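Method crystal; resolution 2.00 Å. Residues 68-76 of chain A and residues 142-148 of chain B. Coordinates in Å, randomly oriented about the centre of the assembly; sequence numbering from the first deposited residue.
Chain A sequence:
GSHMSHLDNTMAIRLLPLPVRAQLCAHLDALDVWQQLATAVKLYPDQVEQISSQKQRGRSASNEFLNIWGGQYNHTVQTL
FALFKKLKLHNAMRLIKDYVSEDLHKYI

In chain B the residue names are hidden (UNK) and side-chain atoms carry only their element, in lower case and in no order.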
ATOM      1  N   ILE A  68      -4.782  -3.922   6.621  1.00 30.71           N
ATOM      2  CA  ILE A  68      -3.438  -4.197   6.114  1.00 30.60           C
ATOM      3  C   ILE A  68      -3.433  -4.707   4.672  1.00 29.36           C
ATOM      4  O   ILE A  68      -2.855  -4.080   3.781  1.00 29.14           O
ATOM      5  CB  ILE A  68      -2.688  -5.215   7.031  1.00 29.27           C
ATOM      6  CG1 ILE A  68      -2.486  -4.608   8.423  1.00 30.44           C
ATOM      7  CG2 ILE A  68      -1.336  -5.596   6.424  1.00 31.91           C
ATOM      8  CD1 ILE A  68      -2.054  -5.598   9.491  1.00 32.90           C
ATOM      9  N   TRP A  69      -4.092  -5.839   4.447  1.00 30.48           N
ATOM     10  CA  TRP A  69      -4.131  -6.460   3.125  1.00 28.15           C
ATOM     11  C   TRP A  69      -4.864  -5.608   2.081  1.00 29.21           C
ATOM     12  O   TRP A  69      -4.392  -5.455   0.955  1.00 26.98           O
ATOM     13  CB  TRP A  69      -4.749  -7.855   3.242  1.00 29.93           C
ATOM     14  CG  TRP A  69      -4.554  -8.724   2.046  1.00 29.02           C
ATOM     15  CD1 TRP A  69      -3.359  -9.108   1.484  1.00 29.66           C
ATOM     16  CD2 TRP A  69      -5.580  -9.333   1.260  1.00 29.74           C
ATOM     17  NE1 TRP A  69      -3.585  -9.914   0.397  1.00 27.88           N
ATOM     18  CE2 TRP A  69      -4.938 -10.071   0.235  1.00 29.49           C
ATOM     19  CE3 TRP A  69      -6.982  -9.327   1.318  1.00 27.41           C
ATOM     20  CZ2 TRP A  69      -5.653 -10.798  -0.718  1.00 32.23           C
ATOM     21  CZ3 TRP A  69      -7.691 -10.050   0.366  1.00 31.01           C
ATOM     22  CH2 TRP A  69      -7.026 -10.773  -0.638  1.00 28.98           C
ATOM     23  N   GLY A  70      -5.996  -5.028   2.465  1.00 29.99           N
ATOM     24  CA  GLY A  70      -6.738  -4.197   1.532  1.00 30.33           C
ATOM     25  C   GLY A  70      -6.139  -2.808   1.408  1.00 30.98           C
ATOM     26  O   GLY A  70      -6.006  -2.271   0.312  1.00 31.91           O
ATOM     27  N   GLY A  71      -5.745  -2.239   2.540  1.00 31.67           N
ATOM     28  CA  GLY A  71      -5.170  -0.909   2.545  1.00 31.70           C
ATOM     29  C   GLY A  71      -3.866  -0.756   1.794  1.00 30.98           C
ATOM     30  O   GLY A  71      -3.806  -0.056   0.783  1.00 31.04           O
ATOM     31  N   GLN A  72      -2.818  -1.423   2.260  1.00 29.48           N
ATOM     32  CA  GLN A  72      -1.521  -1.301   1.602  1.00 29.20           C
ATOM     33  C   GLN A  72      -1.440  -1.879   0.193  1.00 29.31           C
ATOM     34  O   GLN A  72      -0.861  -1.261  -0.698  1.00 27.13           O
ATOM     35  CB  GLN A  72      -0.410  -1.917   2.455  1.00 29.25           C
ATOM     36  CG  GLN A  72       0.959  -1.832   1.788  1.00 26.71           C
ATOM     37  CD  GLN A  72       2.057  -2.522   2.568  1.00 26.74           C
ATOM     38  OE1 GLN A  72       2.076  -2.502   3.808  1.00 26.73           O
ATOM     39  NE2 GLN A  72       2.992  -3.130   1.843  1.00 25.54           N
ATOM     40  N   TYR A  73      -2.014  -3.061  -0.010  1.00 32.07           N
ATOM     41  CA  TYR A  73      -1.941  -3.720  -1.315  1.00 30.79           C
ATOM     42  C   TYR A  73      -3.045  -3.381  -2.303  1.00 31.20           C
ATOM     43  O   TYR A  73      -3.059  -3.897  -3.418  1.00 33.18           O
ATOM     44  CB  TYR A  73      -1.798  -5.227  -1.124  1.00 29.60           C
ATOM     45  CG  TYR A  73      -0.693  -5.563  -0.149  1.00 30.35           C
ATOM     46  CD1 TYR A  73       0.637  -5.608  -0.565  1.00 29.33           C
ATOM     47  CD2 TYR A  73      -0.968  -5.777   1.199  1.00 29.52           C
ATOM     48  CE1 TYR A  73       1.663  -5.854   0.331  1.00 31.04           C
ATOM     49  CE2 TYR A  73       0.055  -6.023   2.113  1.00 30.38           C
ATOM     50  CZ  TYR A  73       1.370  -6.062   1.666  1.00 32.38           C
ATOM     51  OH  TYR A  73       2.385  -6.327   2.541  1.00 33.76           O
ATOM     52  N   ASN A  74      -3.967  -2.516  -1.892  1.00 31.32           N
ATOM     53  CA  ASN A  74      -5.053  -2.061  -2.760  1.00 32.01           C
ATOM     54  C   ASN A  74      -5.820  -3.206  -3.428  1.00 29.64           C
ATOM     55  O   ASN A  74      -6.101  -3.155  -4.622  1.00 33.33           O
ATOM     56  CB  ASN A  74      -4.476  -1.111  -3.828  1.00 31.89           C
ATOM     57  CG  ASN A  74      -5.528  -0.200  -4.448  1.00 35.17           C
ATOM     58  OD1 ASN A  74      -6.559   0.088  -3.835  1.00 33.46           O
ATOM     59  ND2 ASN A  74      -5.264   0.264  -5.670  1.00 33.22           N
ATOM     60  N   HIS A  75      -6.124  -4.255  -2.668  1.00 28.26           N
ATOM     61  CA  HIS A  75      -6.857  -5.394  -3.215  1.00 28.23           C
ATOM     62  C   HIS A  75      -8.348  -5.105  -3.352  1.00 29.75           C
ATOM     63  O   HIS A  75      -8.901  -4.279  -2.619  1.00 30.52           O
ATOM     64  CB  HIS A  75      -6.619  -6.654  -2.381  1.00 28.84           C
ATOM     65  CG  HIS A  75      -5.269  -7.264  -2.591  1.00 27.86           C
ATOM     66  ND1 HIS A  75      -4.792  -7.593  -3.840  1.00 31.12           N
ATOM     67  CD2 HIS A  75      -4.291  -7.597  -1.716  1.00 28.30           C
ATOM     68  CE1 HIS A  75      -3.579  -8.106  -3.727  1.00 30.74           C
ATOM     69  NE2 HIS A  75      -3.251  -8.120  -2.447  1.00 28.82           N
ATOM     70  N   THR A  76      -8.967  -5.763  -4.327  1.00 31.12           N
ATOM     71  CA  THR A  76     -10.388  -5.607  -4.636  1.00 30.89           C
ATOM     72  C   THR A  76     -11.272  -6.618  -3.914  1.00 31.27           C
ATOM     73  O   THR A  76     -10.789  -7.631  -3.388  1.00 27.37           O
ATOM     74  CB  THR A  76     -10.649  -5.786  -6.146  1.00 32.14           C
ATOM     75  OG1 THR A  76     -10.395  -7.149  -6.510  1.00 32.74           O
ATOM     76  CG2 THR A  76      -9.761  -4.857  -6.975  1.00 30.75           C
TER
ATOM     77  N   UNK B 142       3.051 -13.827  -2.289  1.00 33.96           N
ATOM     78  CA  UNK B 142       3.064 -12.810  -1.259  1.00 33.08           C
ATOM     79  C   UNK B 142       1.768 -12.032  -1.124  1.00 32.40           C
ATOM     80  O   UNK B 142       0.833 -12.217  -1.907  1.00 33.14           O
ATOM     81  N   UNK B 143       1.712 -11.106  -0.154  1.00 31.54           N
ATOM     82  CA  UNK B 143       0.559 -10.252   0.152  1.00 30.83           C
ATOM     83  C   UNK B 143       0.098  -9.315  -0.965  1.00 31.49           C
ATOM     84  O   UNK B 143      -1.055  -8.894  -0.978  1.00 32.50           O
ATOM     85  c   UNK B 143       1.017  -9.497   1.397  1.00 31.37           C
ATOM     86  c   UNK B 143       2.521  -9.427   1.221  1.00 32.72           C
ATOM     87  c   UNK B 143       2.844 -10.808   0.744  1.00 30.85           C
ATOM     88  N   UNK B 144       0.981  -9.013  -1.917  1.00 30.50           N
ATOM     89  CA  UNK B 144       0.604  -8.132  -3.011  1.00 29.63           C
ATOM     90  C   UNK B 144       0.060  -8.838  -4.242  1.00 30.82           C
ATOM     91  O   UNK B 144      -0.439  -8.193  -5.167  1.00 32.89           O
ATOM     92  N   UNK B 145       0.124 -10.164  -4.246  1.00 31.75           N
ATOM     93  CA  UNK B 145      -0.340 -10.956  -5.381  1.00 33.50           C
ATOM     94  C   UNK B 145      -1.850 -11.141  -5.442  1.00 34.62           C
ATOM     95  O   UNK B 145      -2.535 -11.174  -4.416  1.00 32.51           O
ATOM     96  c   UNK B 145       0.338 -12.318  -5.376  1.00 33.18           C
ATOM     97  N   UNK B 146      -2.345 -11.299  -6.662  1.00 37.29           N
ATOM     98  CA  UNK B 146      -3.761 -11.522  -6.910  1.00 41.20           C
ATOM     99  C   UNK B 146      -4.045 -13.001  -6.656  1.00 43.68           C
ATOM    100  O   UNK B 146      -3.120 -13.819  -6.578  1.00 43.08           O
ATOM    101  c   UNK B 146      -3.997  -9.574 -10.290  1.00 42.44           C
ATOM    102  c   UNK B 146      -3.621  -9.787  -8.830  1.00 44.87           C
ATOM    103  c   UNK B 146      -4.100 -11.164  -8.358  1.00 42.51           C
ATOM    104  c   UNK B 146      -4.212  -8.693  -7.949  1.00 43.74           C
ATOM    105  N   UNK B 147      -5.318 -13.334  -6.489  1.00 46.34           N
ATOM    106  CA  UNK B 147      -5.727 -14.713  -6.244  1.00 51.30           C
ATOM    107  C   UNK B 147      -6.750 -15.106  -7.307  1.00 54.97           C
ATOM    108  O   UNK B 147      -7.729 -14.394  -7.534  1.00 55.30           O
ATOM    109  c   UNK B 147      -6.344 -14.871  -4.831  1.00 49.96           C
ATOM    110  c   UNK B 147      -5.895 -14.380  -2.360  1.00 46.69           C
ATOM    111  c   UNK B 147      -6.666 -16.336  -4.554  1.00 49.45           C
ATOM    112  c   UNK B 147      -5.368 -14.341  -3.774  1.00 50.07           C
ATOM    113  N   UNK B 148      -6.497 -16.219  -7.986  1.00 60.05           N
ATOM    114  CA  UNK B 148      -7.395 -16.692  -9.035  1.00 65.27           C
ATOM    115  C   UNK B 148      -8.530 -17.548  -8.484  1.00 66.93           C
ATOM    116  O   UNK B 148      -8.395 -18.177  -7.433  1.00 67.08           O
ATOM    117  c   UNK B 148      -6.616 -17.498 -10.078  1.00 66.36           C
ATOM    118  o   UNK B 148      -6.101 -18.689  -9.507  1.00 68.78           O
TER
HETATM  119  O   HOH W   1      -2.192 -11.793  -1.803  1.00 33.12           O

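Position 142 has no atoms beyond its backbone and touches nothing on chain A, so it is glycine. At its phi of 94° and psi of 178° a CB would be jammed against the carbonyl O of the residue before. G142(B) thus suits a conformation closed to other residues, and it opens a type I turn that runs to position 145, whose N donates to O of G142(B) over 3.2 Å.

Position 143 carries three carbons that close a ring onto the backbone N. The ring packs over a face of Y73(A): CB lies 3.8 Å from the centroid of the aromatic ring, 25° off its normal, a CH-pi contact, and another ring carbon comes within 3.4 Å of OH of Y73(A). This is proline. Its phi of -61° fits the second place of a type I turn. A CB on G142(B) would also clash with CD of P143(B), at 2.8 Å.

Position 144 again lacks side-chain atoms, and its CA sits 3.5 Å from CD1 of Y73(A). It too is glycine; G144(B) adds no side chain, and its backbone packs on the tyrosine.

Position 145 has one side-chain carbon. Its CA-to-CB bond points away from chain A, while its O is 3.3 Å from CE1 of H75(A). It is alanine: the small methyl of A145(B) stays out of the contact, and the residue meets the partner through its backbone.

Position 146 bears four carbons forked at the second. Its CA-to-CB bond also points away, but a terminal carbon lies 4.3 Å from ND1 of H75(A), near the plane of the imidazole. This is leucine; exposed as it is, L146(B) has a side chain long enough for its end to come back to the histidine's edge.

Position 147 has four carbons forked at the first, one arm two carbons long. Its CA-to-CB bond points toward chain A, and the end of the long arm lies 3.9 Å from CZ2 of W69(A). It is isoleucine, and I147(B) offers the indole an apolar contact.

Position 148, one carbon then one oxygen, touches nothing on chain A and is serine. S148(B) is exposed and poorly ordered, where a small polar side chain is at home.

The contact centres on the turn. NE2 of H75(A) donates a hydrogen bond to O of P143(B), 2.8 Å long and nearly straight at 164°, while the proline ring lies on Y73(A). Water 1 accepts from NE1 of W69(A) at 3.2 Å and lies 2.7 Å from O of A145(B). H75(A) thus donates directly to the loop, and W69(A) reaches it through a water.

Chain B, residues 142-148: GPGALIS
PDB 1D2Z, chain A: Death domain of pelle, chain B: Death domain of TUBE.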